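Local coordinates for protein probable glutaminase ybaS (Escherichia coli, PDB 1U60) that catalyses the hydrolysis of L-glutamine to L-glutamate and ammonium as a glutaminase of the beta-lactamase clan, at residues 9-23 with 290-303. Residues are numbered along the deposited sequence; the frame is centred on the assembly and turned at random.
Sequences QAVDQAYTQFHSLNG and VRGQKMVASVAKQL. With EDO (1,2-ethanediol), chain E.
The 9-18 part of helix 4-18 and helix 290-303 run roughly antiparallel at 142°, their axes 8.7 Å apart at their closest, with Ala-10 CA nearest Val-299 CA and Ala-14 CA nearest Met-295 CA (5.0 Å). This is the terminal helix pair of the beta-lactamase-like fold: the first and last helices of the chain pack together on one side of the five-stranded antiparallel sheet, where Val-11, Tyr-15 and Val-299 touch strand 42-47. The small side chains of Ala-10 and Ala-14 are consistent with this close approach. Ala-14 is a knob in the hole formed by Met-295, Ser-298, Val-299 and Gln-302, its CB 3.8 Å from Val-299 CG2. Next to it, Phe-18 lays one ring face over Lys-294, whose CB stands 3.7 Å from the ring centroid in a CH-pi contact; the CG of Gln-17 lies against the opposite face. At one end, Gln-302 NE2 donates both to Ser-298 OG and to Ala-10 O (3.1 Å), a carbonyl that also accepts from Ala-14 N. Towards the other end, Arg-291, its CG anti to the carbonyl carbon (chi1 -64°), extends along the carbonyls of turn 18-21, while NH1 hydrogen-bonds Ser-280 OG and Gly-38 O. His-19 O lies over one guanidinium face, and Arg-291 NE donates to Leu-21 O at 2.7 Å and 153°, with NH2 adding a weak second bond.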
# COMPACT_ATOMS: atom_id res chain seq x y z
N GLN A 9 9.17 -13.19 24.91
CA GLN A 9 10.56 -12.90 24.55
C GLN A 9 10.68 -11.84 23.49
O GLN A 9 11.58 -11.02 23.52
CB GLN A 9 11.30 -14.15 24.02
CG GLN A 9 11.72 -15.14 25.08
CD GLN A 9 12.40 -16.36 24.48
OE1 GLN A 9 13.05 -16.25 23.41
NE2 GLN A 9 12.29 -17.51 25.16
N ALA A 10 9.79 -11.88 22.51
CA ALA A 10 9.79 -10.90 21.44
C ALA A 10 9.52 -9.50 21.94
O ALA A 10 10.26 -8.61 21.58
CB ALA A 10 8.81 -11.29 20.33
N VAL A 11 8.51 -9.28 22.80
CA VAL A 11 8.28 -7.94 23.31
C VAL A 11 9.40 -7.50 24.28
O VAL A 11 9.76 -6.34 24.29
CB VAL A 11 6.89 -7.70 24.03
CG1 VAL A 11 5.74 -7.99 23.05
CG2 VAL A 11 6.73 -8.50 25.26
N ASP A 12 9.89 -8.43 25.10
CA ASP A 12 11.05 -8.15 25.97
C ASP A 12 12.30 -7.70 25.21
O ASP A 12 12.92 -6.68 25.54
CB ASP A 12 11.39 -9.38 26.85
CG ASP A 12 10.36 -9.57 27.98
OD1 ASP A 12 9.51 -8.69 28.19
OD2 ASP A 12 10.37 -10.56 28.74
N GLN A 13 12.65 -8.43 24.17
CA GLN A 13 13.82 -8.08 23.36
C GLN A 13 13.63 -6.80 22.57
O GLN A 13 14.56 -6.00 22.44
CB GLN A 13 14.19 -9.25 22.45
CG GLN A 13 14.54 -10.50 23.29
CD GLN A 13 15.06 -11.70 22.50
OE1 GLN A 13 15.06 -11.70 21.26
NE2 GLN A 13 15.52 -12.73 23.23
N ALA A 14 12.43 -6.56 22.04
CA ALA A 14 12.20 -5.29 21.37
C ALA A 14 12.36 -4.09 22.30
O ALA A 14 12.88 -3.06 21.91
CB ALA A 14 10.79 -5.26 20.73
N TYR A 15 11.84 -4.24 23.51
CA TYR A 15 11.90 -3.21 24.54
C TYR A 15 13.38 -3.02 24.93
O TYR A 15 13.89 -1.91 24.95
CB TYR A 15 11.08 -3.61 25.75
CG TYR A 15 11.21 -2.64 26.88
CD1 TYR A 15 10.50 -1.44 26.90
CD2 TYR A 15 12.07 -2.91 27.95
CE1 TYR A 15 10.65 -0.52 27.94
CE2 TYR A 15 12.23 -1.99 28.98
CZ TYR A 15 11.52 -0.79 28.98
OH TYR A 15 11.68 0.13 30.00
N THR A 16 14.07 -4.11 25.19
CA THR A 16 15.49 -3.99 25.65
C THR A 16 16.32 -3.29 24.61
O THR A 16 17.08 -2.37 24.93
CB THR A 16 16.09 -5.33 26.01
OG1 THR A 16 15.33 -5.92 27.07
CG2 THR A 16 17.57 -5.17 26.55
N GLN A 17 16.14 -3.69 23.35
CA GLN A 17 16.96 -3.21 22.26
C GLN A 17 16.70 -1.73 21.92
O GLN A 17 17.63 -1.02 21.51
CB GLN A 17 16.77 -4.12 21.03
CG GLN A 17 17.50 -3.66 19.78
CD GLN A 17 17.59 -4.73 18.68
OE1 GLN A 17 17.04 -5.84 18.82
NE2 GLN A 17 18.33 -4.42 17.62
N PHE A 18 15.47 -1.26 22.08
CA PHE A 18 15.09 0.07 21.59
C PHE A 18 14.52 1.06 22.59
O PHE A 18 14.34 2.21 22.22
CB PHE A 18 14.10 -0.05 20.39
CG PHE A 18 14.70 -0.69 19.19
CD1 PHE A 18 15.62 0.00 18.44
CD2 PHE A 18 14.38 -1.98 18.83
CE1 PHE A 18 16.21 -0.57 17.33
CE2 PHE A 18 14.98 -2.58 17.70
CZ PHE A 18 15.89 -1.86 16.96
N HIS A 19 14.21 0.67 23.83
CA HIS A 19 13.34 1.51 24.69
C HIS A 19 13.97 2.88 25.01
O HIS A 19 13.25 3.84 25.31
CB HIS A 19 12.90 0.84 26.02
CG HIS A 19 13.98 0.71 27.03
ND1 HIS A 19 14.62 1.79 27.60
CD2 HIS A 19 14.55 -0.38 27.59
CE1 HIS A 19 15.55 1.38 28.43
NE2 HIS A 19 15.52 0.06 28.46
N SER A 20 15.31 2.92 25.00
CA SER A 20 16.06 4.13 25.39
C SER A 20 16.75 4.80 24.20
O SER A 20 17.63 5.65 24.37
CB SER A 20 17.11 3.76 26.42
OG SER A 20 18.11 2.97 25.80
N LEU A 21 16.36 4.40 23.00
CA LEU A 21 16.94 4.91 21.77
C LEU A 21 16.65 6.40 21.65
O LEU A 21 15.52 6.80 21.74
CB LEU A 21 16.33 4.16 20.59
CG LEU A 21 16.95 4.33 19.22
CD1 LEU A 21 18.22 3.45 19.14
CD2 LEU A 21 15.90 3.99 18.13
N ASN A 22 17.69 7.22 21.48
CA ASN A 22 17.51 8.67 21.36
C ASN A 22 17.04 9.03 19.96
O ASN A 22 17.19 8.24 19.02
CB ASN A 22 18.83 9.45 21.68
CG ASN A 22 19.06 9.66 23.16
OD1 ASN A 22 20.20 9.84 23.60
ND2 ASN A 22 17.99 9.65 23.95
N GLY A 23 16.46 10.21 19.83
CA GLY A 23 16.14 10.77 18.53
C GLY A 23 14.67 11.18 18.49
O GLY A 23 13.81 10.58 19.19
N VAL A 290 9.71 7.48 17.02
CA VAL A 290 10.99 6.86 16.69
C VAL A 290 11.13 5.46 17.28
O VAL A 290 11.39 4.49 16.55
CB VAL A 290 12.23 7.78 17.10
CG1 VAL A 290 13.58 7.06 16.85
CG2 VAL A 290 12.13 9.08 16.40
N ARG A 291 10.96 5.34 18.59
CA ARG A 291 11.10 4.07 19.26
C ARG A 291 9.90 3.15 18.97
O ARG A 291 10.06 1.95 18.88
CB ARG A 291 11.22 4.25 20.78
CG ARG A 291 12.45 4.99 21.29
CD ARG A 291 12.29 5.36 22.77
NE ARG A 291 13.27 6.36 23.16
CZ ARG A 291 13.03 7.35 23.97
NH1 ARG A 291 11.82 7.49 24.52
NH2 ARG A 291 14.00 8.19 24.26
N GLY A 292 8.71 3.74 18.88
CA GLY A 292 7.48 2.98 18.68
C GLY A 292 7.64 2.17 17.38
O GLY A 292 7.27 0.99 17.32
N GLN A 293 8.14 2.82 16.33
CA GLN A 293 8.29 2.17 15.03
C GLN A 293 9.24 1.00 15.13
O GLN A 293 8.97 -0.09 14.64
CB GLN A 293 8.85 3.13 13.98
CG GLN A 293 7.80 4.01 13.39
CD GLN A 293 8.36 5.10 12.49
OE1 GLN A 293 8.19 5.04 11.24
NE2 GLN A 293 9.00 6.13 13.10
N LYS A 294 10.37 1.25 15.79
CA LYS A 294 11.43 0.25 15.89
C LYS A 294 10.98 -0.93 16.74
O LYS A 294 11.25 -2.06 16.41
CB LYS A 294 12.75 0.89 16.41
CG LYS A 294 13.42 1.77 15.36
CD LYS A 294 14.08 1.01 14.15
CE LYS A 294 14.23 1.94 12.89
NZ LYS A 294 15.64 2.38 12.61
N MET A 295 10.25 -0.68 17.82
CA MET A 295 9.83 -1.76 18.70
C MET A 295 8.77 -2.65 17.99
O MET A 295 8.82 -3.86 18.10
CB MET A 295 9.31 -1.21 20.04
CG MET A 295 10.47 -0.74 20.93
SD MET A 295 9.86 -0.27 22.59
CE MET A 295 9.14 1.15 22.31
N VAL A 296 7.80 -2.05 17.29
CA VAL A 296 6.82 -2.84 16.54
C VAL A 296 7.50 -3.63 15.42
O VAL A 296 7.22 -4.83 15.25
CB VAL A 296 5.70 -1.96 15.98
CG1 VAL A 296 4.86 -2.74 15.00
CG2 VAL A 296 4.79 -1.40 17.15
N ALA A 297 8.36 -2.97 14.64
CA ALA A 297 9.09 -3.65 13.59
C ALA A 297 9.89 -4.82 14.14
O ALA A 297 9.98 -5.88 13.54
CB ALA A 297 10.01 -2.66 12.86
N SER A 298 10.52 -4.61 15.30
CA SER A 298 11.32 -5.66 15.92
C SER A 298 10.49 -6.91 16.26
O SER A 298 10.85 -8.03 15.93
CB SER A 298 12.01 -5.14 17.18
OG SER A 298 12.72 -6.22 17.79
N VAL A 299 9.32 -6.73 16.89
CA VAL A 299 8.48 -7.84 17.22
C VAL A 299 8.10 -8.60 15.93
O VAL A 299 8.19 -9.84 15.86
CB VAL A 299 7.23 -7.38 17.99
CG1 VAL A 299 6.20 -8.55 18.21
CG2 VAL A 299 7.60 -6.78 19.35
N ALA A 300 7.68 -7.83 14.91
CA ALA A 300 7.20 -8.43 13.69
C ALA A 300 8.35 -9.19 13.02
O ALA A 300 8.15 -10.30 12.50
CB ALA A 300 6.63 -7.37 12.75
N LYS A 301 9.55 -8.64 13.08
CA LYS A 301 10.71 -9.27 12.42
C LYS A 301 11.11 -10.54 13.18
O LYS A 301 11.43 -11.58 12.58
CB LYS A 301 11.89 -8.33 12.41
CG LYS A 301 13.11 -8.89 11.70
CD LYS A 301 14.08 -7.79 11.27
CE LYS A 301 15.27 -8.36 10.49
NZ LYS A 301 16.55 -8.08 11.19
N GLN A 302 11.11 -10.46 14.49
CA GLN A 302 11.48 -11.61 15.33
C GLN A 302 10.49 -12.76 15.15
O GLN A 302 10.90 -13.91 15.18
CB GLN A 302 11.51 -11.24 16.80
CG GLN A 302 12.68 -10.38 17.29
CD GLN A 302 12.51 -10.04 18.77
OE1 GLN A 302 12.70 -10.93 19.63
NE2 GLN A 302 12.08 -8.80 19.07
N LEU A 303 9.20 -12.46 14.95
CA LEU A 303 8.17 -13.49 14.86
C LEU A 303 7.90 -13.91 13.40
O LEU A 303 7.10 -14.84 13.18
CB LEU A 303 6.88 -13.04 15.57
CG LEU A 303 6.98 -12.78 17.06
CD1 LEU A 303 5.63 -12.32 17.64
CD2 LEU A 303 7.53 -14.00 17.81
C1 EDO E . 15.37 6.11 11.14
O1 EDO E . 15.74 7.47 10.97
C2 EDO E . 15.09 5.46 9.80
O2 EDO E . 14.91 4.09 10.05
O HOH W 1 14.94 -6.89 16.58